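Local coordinates for protein Two-component sensor histidine kinase (Nostoc sp., PDB 6OZB) that probably senses light as a cyanobacterial phytochrome, holding a bilin chromophore (here phycoerythrobilin) in its GAF domain and probably relaying the signal to its own histidine kinase output, at residues E141-T144 with A145-V148; S168-S171 with E172-V176. The protein carries 1 engineered substitution. All blocks are in the same frame, centred on the assembly; numbering follows the deposited sequence. Where two conformers were deposited one is given.

Interaction 1 of 2, residues E141-T144 with A145-V148; sequences EYLT and AMGV. With PEB (phycoerythrobilin), chain F.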
loop_
_atom_site.group_PDB
_atom_site.type_symbol
_atom_site.label_atom_id
_atom_site.label_comp_id
_atom_site.label_asym_id
_atom_site.label_seq_id
_atom_site.Cartn_x
_atom_site.Cartn_y
_atom_site.Cartn_z
ATOM N N GLU C 141 -13.012 13.226 -5.172
ATOM C CA GLU C 141 -13.701 14.501 -5.409
ATOM C C GLU C 141 -15.097 14.493 -4.771
ATOM O O GLU C 141 -15.553 15.497 -4.233
ATOM C CB GLU C 141 -13.758 14.793 -6.924
ATOM C CG GLU C 141 -12.373 15.213 -7.492
ATOM C CD GLU C 141 -12.221 15.041 -9.007
ATOM O OE1 GLU C 141 -13.242 15.066 -9.730
ATOM O OE2 GLU C 141 -11.066 14.889 -9.472
ATOM N N TYR C 142 -15.758 13.343 -4.819
ATOM C CA TYR C 142 -17.069 13.137 -4.218
ATOM C C TYR C 142 -17.014 13.384 -2.710
ATOM O O TYR C 142 -17.860 14.090 -2.146
ATOM C CB TYR C 142 -17.492 11.717 -4.520
ATOM C CG TYR C 142 -18.863 11.236 -4.091
ATOM C CD1 TYR C 142 -19.036 10.555 -2.896
ATOM C CD2 TYR C 142 -19.958 11.385 -4.929
ATOM C CE1 TYR C 142 -20.292 10.056 -2.532
ATOM C CE2 TYR C 142 -21.208 10.894 -4.581
ATOM C CZ TYR C 142 -21.367 10.232 -3.390
ATOM O OH TYR C 142 -22.614 9.753 -3.070
ATOM N N LEU C 143 -16.005 12.811 -2.061
ATOM C CA LEU C 143 -15.857 12.956 -0.608
ATOM C C LEU C 143 -15.439 14.401 -0.266
ATOM O O LEU C 143 -15.983 15.016 0.652
ATOM C CB LEU C 143 -14.843 11.941 -0.062
ATOM C CG LEU C 143 -15.225 10.463 -0.154
ATOM C CD1 LEU C 143 -14.054 9.543 0.272
ATOM C CD2 LEU C 143 -16.419 10.141 0.669
ATOM N N THR C 144 -14.473 14.935 -1.003
ATOM C CA THR C 144 -14.009 16.287 -0.750
ATOM C C THR C 144 -15.171 17.311 -0.891
ATOM O O THR C 144 -15.226 18.282 -0.156
ATOM C CB THR C 144 -12.829 16.651 -1.670
ATOM O OG1 THR C 144 -11.742 15.763 -1.411
ATOM C CG2 THR C 144 -12.365 18.065 -1.399
ATOM N N ALA C 145 -16.100 17.083 -1.815
ATOM C CA ALA C 145 -17.212 17.990 -2.010
ATOM C C ALA C 145 -18.109 18.048 -0.770
ATOM O O ALA C 145 -18.807 19.040 -0.567
ATOM C CB ALA C 145 -18.020 17.566 -3.220
ATOM N N MET C 146 -18.098 16.973 0.024
ATOM C CA MET C 146 -18.872 16.867 1.280
ATOM C C MET C 146 -18.089 17.344 2.512
ATOM O O MET C 146 -18.616 17.369 3.624
ATOM C CB MET C 146 -19.313 15.434 1.515
ATOM C CG MET C 146 -20.482 15.010 0.675
ATOM S SD MET C 146 -21.097 13.376 1.033
ATOM C CE MET C 146 -19.672 12.363 0.754
ATOM N N GLY C 147 -16.821 17.664 2.320
ATOM C CA GLY C 147 -15.962 18.064 3.423
ATOM C C GLY C 147 -15.449 16.862 4.218
ATOM O O GLY C 147 -15.030 16.998 5.365
ATOM N N VAL C 148 -15.488 15.684 3.605
ATOM C CA VAL C 148 -15.064 14.440 4.270
ATOM C C VAL C 148 -13.589 14.153 3.932
ATOM O O VAL C 148 -13.227 14.126 2.767
ATOM C CB VAL C 148 -15.918 13.283 3.829
ATOM C CG1 VAL C 148 -15.392 11.976 4.372
ATOM C CG2 VAL C 148 -17.358 13.505 4.273
HETATM C CHC PEB F . -20.707 6.076 -2.513
HETATM N NC PEB F . -18.724 5.306 -3.880
HETATM C C1C PEB F . -17.781 4.324 -3.883
HETATM C C2C PEB F . -17.953 3.511 -2.792
HETATM C C3C PEB F . -19.037 3.983 -2.084
HETATM C C4C PEB F . -19.515 5.114 -2.783
HETATM C CMC PEB F . -19.524 3.294 -0.823
HETATM C CAC PEB F . -17.030 2.282 -2.491
HETATM C CBC PEB F . -15.687 2.735 -1.943
HETATM C CGC PEB F . -15.853 3.073 -0.484
HETATM O O1C PEB F . -16.284 2.177 0.297
HETATM O O2C PEB F . -15.557 4.224 -0.043
HETATM N ND PEB F . -20.248 6.498 -0.164
HETATM C C1D PEB F . -21.243 5.945 -1.173
HETATM C C2D PEB F . -22.387 6.832 -1.023
HETATM C C3D PEB F . -22.149 7.816 -0.089
HETATM C C4D PEB F . -20.871 7.674 0.504
HETATM C CMD PEB F . -23.656 6.726 -1.911
HETATM C CAD PEB F . -23.118 8.981 0.188
HETATM C CBD PEB F . -23.340 9.359 1.484
HETATM O OD PEB F . -20.356 8.350 1.383
HETATM N NA PEB F . -18.751 8.249 -7.973
HETATM C C1A PEB F . -19.622 9.328 -8.287
HETATM C C2A PEB F . -19.565 9.601 -9.767
HETATM C C3A PEB F . -18.604 8.590 -10.374
HETATM C C4A PEB F . -18.115 7.754 -9.175
HETATM C CMA PEB F . -20.976 9.570 -10.434
HETATM C CBA PEB F . -17.729 10.027 -12.319
HETATM O OA PEB F . -20.313 9.907 -7.466
HETATM C CHA PEB F . -17.155 6.793 -9.298
HETATM C CAA PEB F . -17.378 9.118 -11.126
HETATM N NB PEB F . -17.347 5.693 -6.832
HETATM C C1B PEB F . -16.713 5.903 -8.140
HETATM C C2B PEB F . -15.524 5.094 -8.267
HETATM C C3B PEB F . -15.383 4.370 -7.040
HETATM C C4B PEB F . -16.518 4.713 -6.112
HETATM C CHB PEB F . -16.630 4.133 -4.873
HETATM C CMB PEB F . -14.636 5.046 -9.468
HETATM C CAB PEB F . -14.272 3.397 -6.703
HETATM C CBB PEB F . -13.221 4.117 -5.887
HETATM C CGB PEB F . -12.074 3.116 -5.743
HETATM O O1B PEB F . -12.288 2.057 -5.081
HETATM O O2B PEB F . -10.970 3.336 -6.298
HETATM O O HOH W 1 -11.794 16.244 1.724
#
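M146 folds back against the last turn of helix 137-145 and sets its terminal methyl beside two side chains at once, with CE lying 4.1 Å from Y142 CE1 and 3.9 Å from L143 CD2. The bend at its last torsion (chi3 -58°) makes this possible, since it turns the methyl back toward the helix. Y142 leaves the helix with CG anti to the backbone N (chi1 -176°), which sends the ring out to the phycoerythrobilin. There its edge is aimed in plane at the chromophore, with CE1 3.8 Å from PEB C3D, while the lactam oxygen OA at the other end of the bilin approaches the ring obliquely, 3.0 Å from CD2. The ring is thus placed between the two terminal rings of the tetrapyrrole, and its hydroxyl is hydrogen-bonded to D87, which helps hold the far end of the phenol in this chromophore pocket of the GAF domain. Behind these side chains the helix closes in a Schellman motif: G147 takes a positive phi (80°), and two bonds run back into the last turn, G147 N to T144 O at 3.0 Å and V148 N to L143 O at 3.1 Å. M146 N reaches the same L143 O, at 2.9 Å, from the opposite face of its carbonyl plane. The side chains of V148 and L143 meet at their CB atoms. On the exposed side of the turn, a water donates to both T144 OG1 and V148 O, the latter at 2.8 Å; the threonine hydroxyl is also bonded to the backbone oxygen of V140.

Interaction 2 of 2, residues S168-S171 with E172-V176; sequences SHHS and ENRTV. With PEB (phycoerythrobilin), chain F.
H170 and E172 meet where the strand gives way to the loop: the backbone oxygen of E172 sits at the edge of the imidazole, 3.3 Å from H170 CD2, and a water joins H170 NE2 to E172 OE1. R174 starts with CG between its backbone N and carbonyl carbon (chi1 57°) and then runs extended to NE, a course that carries CD obliquely past the ring, 3.9 Å from H170 CD2. The guanidinium then reaches a second water, 3.1 Å from R174 NH2, which donates in turn to S168 O; the same nitrogen forms a salt bridge with E180. Between these residues H169 turns to the other side of the strand, where its ring is edge-on to the chromophore and NE2 gives a weak hydrogen bond to PEB OD at 2.7 Å. R51 is hydrogen-bonded to H169 ND1, which together with the weak bond at NE2 probably limits how the imidazole can turn. An alanine in place of H169 would probably leave the lactam oxygen OD without this donor and open a gap between the strand and the bilin. Outside this shell, D50 holds the S171 hydroxyl and T49 that of S168. The turn thus ends strand 161-170 between strands 51-57 and 150-158, with E180 tying the following loop to helix 178-201.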
loop_
_atom_site.group_PDB
_atom_site.type_symbol
_atom_site.label_atom_id
_atom_site.label_comp_id
_atom_site.label_asym_id
_atom_site.label_seq_id
_atom_site.Cartn_x
_atom_site.Cartn_y
_atom_site.Cartn_z
ATOM N N SER C 168 -19.104 5.561 7.770
ATOM C CA SER C 168 -18.550 6.442 8.786
ATOM C C SER C 168 -17.709 7.524 8.113
ATOM O O SER C 168 -16.717 7.203 7.473
ATOM C CB SER C 168 -17.701 5.624 9.755
ATOM O OG SER C 168 -17.075 6.429 10.756
ATOM N N HIS C 169 -18.138 8.780 8.235
ATOM C CA HIS C 169 -17.455 9.941 7.649
ATOM C C HIS C 169 -16.840 10.813 8.736
ATOM O O HIS C 169 -17.437 11.003 9.800
ATOM C CB HIS C 169 -18.404 10.842 6.880
ATOM C CG HIS C 169 -18.873 10.292 5.567
ATOM N ND1 HIS C 169 -19.895 10.882 4.845
ATOM C CD2 HIS C 169 -18.452 9.239 4.834
ATOM C CE1 HIS C 169 -20.078 10.213 3.719
ATOM N NE2 HIS C 169 -19.211 9.217 3.686
ATOM N N HIS C 170 -15.667 11.380 8.448
ATOM C CA HIS C 170 -15.027 12.320 9.360
ATOM C C HIS C 170 -14.410 13.468 8.609
ATOM O O HIS C 170 -13.856 13.282 7.516
ATOM C CB HIS C 170 -13.982 11.607 10.192
ATOM C CG HIS C 170 -13.657 12.301 11.462
ATOM N ND1 HIS C 170 -14.602 12.549 12.433
ATOM C CD2 HIS C 170 -12.494 12.811 11.922
ATOM C CE1 HIS C 170 -14.027 13.171 13.449
ATOM N NE2 HIS C 170 -12.749 13.329 13.171
ATOM N N SER C 171 -14.529 14.665 9.189
ATOM C CA SER C 171 -14.066 15.913 8.561
ATOM C C SER C 171 -12.558 16.140 8.694
ATOM O O SER C 171 -11.999 17.088 8.116
ATOM C CB SER C 171 -14.788 17.118 9.177
ATOM O OG SER C 171 -14.355 17.346 10.511
ATOM N N GLU C 172 -11.901 15.263 9.442
ATOM C CA GLU C 172 -10.481 15.375 9.676
ATOM C C GLU C 172 -9.761 14.087 9.371
ATOM O O GLU C 172 -10.340 12.997 9.431
ATOM C CB GLU C 172 -10.244 15.779 11.126
ATOM C CG GLU C 172 -10.811 17.172 11.407
ATOM C CD GLU C 172 -10.560 17.671 12.810
ATOM O OE1 GLU C 172 -9.939 16.944 13.615
ATOM O OE2 GLU C 172 -11.003 18.801 13.107
ATOM N N ASN C 173 -8.484 14.236 9.058
ATOM C CA ASN C 173 -7.631 13.087 8.761
ATOM C C ASN C 173 -7.608 12.116 9.931
ATOM O O ASN C 173 -7.551 12.507 11.098
ATOM C CB ASN C 173 -6.191 13.533 8.439
ATOM C CG ASN C 173 -6.121 14.569 7.325
ATOM O OD1 ASN C 173 -5.523 15.638 7.487
ATOM N ND2 ASN C 173 -6.720 14.253 6.188
ATOM N N ARG C 174 -7.674 10.827 9.639
ATOM C CA ARG C 174 -7.413 9.888 10.715
ATOM C C ARG C 174 -6.916 8.574 10.175
ATOM O O ARG C 174 -6.998 8.326 8.978
ATOM C CB ARG C 174 -8.643 9.684 11.579
ATOM C CG ARG C 174 -9.847 9.231 10.856
ATOM C CD ARG C 174 -11.005 9.158 11.849
ATOM N NE ARG C 174 -12.019 8.214 11.448
ATOM C CZ ARG C 174 -12.158 6.996 11.963
ATOM N NH1 ARG C 174 -11.334 6.558 12.910
ATOM N NH2 ARG C 174 -13.132 6.218 11.519
ATOM N N THR C 175 -6.316 7.794 11.063
ATOM C CA THR C 175 -5.877 6.435 10.742
ATOM C C THR C 175 -6.936 5.468 11.212
ATOM O O THR C 175 -7.611 5.721 12.201
ATOM C CB THR C 175 -4.549 6.080 11.402
ATOM O OG1 THR C 175 -4.702 6.189 12.812
ATOM C CG2 THR C 175 -3.439 7.001 10.922
ATOM N N VAL C 176 -7.070 4.345 10.519
ATOM C CA VAL C 176 -8.053 3.358 10.891
ATOM C C VAL C 176 -7.366 2.029 11.075
ATOM O O VAL C 176 -6.648 1.557 10.195
ATOM C CB VAL C 176 -9.188 3.255 9.820
ATOM C CG1 VAL C 176 -10.197 2.174 10.199
ATOM C CG2 VAL C 176 -9.860 4.582 9.630
HETATM C CHC PEB F . -20.707 6.076 -2.513
HETATM N NC PEB F . -18.724 5.306 -3.880
HETATM C C1C PEB F . -17.781 4.324 -3.883
HETATM C C2C PEB F . -17.953 3.511 -2.792
HETATM C C3C PEB F . -19.037 3.983 -2.084
HETATM C C4C PEB F . -19.515 5.114 -2.783
HETATM C CMC PEB F . -19.524 3.294 -0.823
HETATM C CAC PEB F . -17.030 2.282 -2.491
HETATM C CBC PEB F . -15.687 2.735 -1.943
HETATM C CGC PEB F . -15.853 3.073 -0.484
HETATM O O1C PEB F . -16.284 2.177 0.297
HETATM O O2C PEB F . -15.557 4.224 -0.043
HETATM N ND PEB F . -20.248 6.498 -0.164
HETATM C C1D PEB F . -21.243 5.945 -1.173
HETATM C C2D PEB F . -22.387 6.832 -1.023
HETATM C C3D PEB F . -22.149 7.816 -0.089
HETATM C C4D PEB F . -20.871 7.674 0.504
HETATM C CMD PEB F . -23.656 6.726 -1.911
HETATM C CAD PEB F . -23.118 8.981 0.188
HETATM C CBD PEB F . -23.340 9.359 1.484
HETATM O OD PEB F . -20.356 8.350 1.383
HETATM N NA PEB F . -18.751 8.249 -7.973
HETATM C C1A PEB F . -19.622 9.328 -8.287
HETATM C C2A PEB F . -19.565 9.601 -9.767
HETATM C C3A PEB F . -18.604 8.590 -10.374
HETATM C C4A PEB F . -18.115 7.754 -9.175
HETATM C CMA PEB F . -20.976 9.570 -10.434
HETATM C CBA PEB F . -17.729 10.027 -12.319
HETATM O OA PEB F . -20.313 9.907 -7.466
HETATM C CHA PEB F . -17.155 6.793 -9.298
HETATM C CAA PEB F . -17.378 9.118 -11.126
HETATM N NB PEB F . -17.347 5.693 -6.832
HETATM C C1B PEB F . -16.713 5.903 -8.140
HETATM C C2B PEB F . -15.524 5.094 -8.267
HETATM C C3B PEB F . -15.383 4.370 -7.040
HETATM C C4B PEB F . -16.518 4.713 -6.112
HETATM C CHB PEB F . -16.630 4.133 -4.873
HETATM C CMB PEB F . -14.636 5.046 -9.468
HETATM C CAB PEB F . -14.272 3.397 -6.703
HETATM C CBB PEB F . -13.221 4.117 -5.887
HETATM C CGB PEB F . -12.074 3.116 -5.743
HETATM O O1B PEB F . -12.288 2.057 -5.081
HETATM O O2B PEB F . -10.970 3.336 -6.298
HETATM O O HOH W 2 -14.224 7.786 9.086
HETATM O O HOH W 3 -11.017 14.628 15.085
HETATM O O HOH W 4 -14.015 19.166 13.335
#

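How the interactions relate
Coming from the N terminus, the chain first reaches interaction 1, which closes the end of helix 137-145 just before strand 150-158. That strand and its antiparallel neighbour 161-170 then run out and back, and interaction 2 shapes the exit toward helix 178-201. The two are in series, neither nested nor crossed, yet the paired strands bring them together: M146 CE packs 3.7 Å from H169 CE1, and V148 CG2 lies as close to H169 ND1. R51, on strand 51-57, is touched by M146 and V148 and bonded by H169. Helix end, central sheet and bilin pocket are thereby joined around the chromophore, which Y142 and H169 both contact.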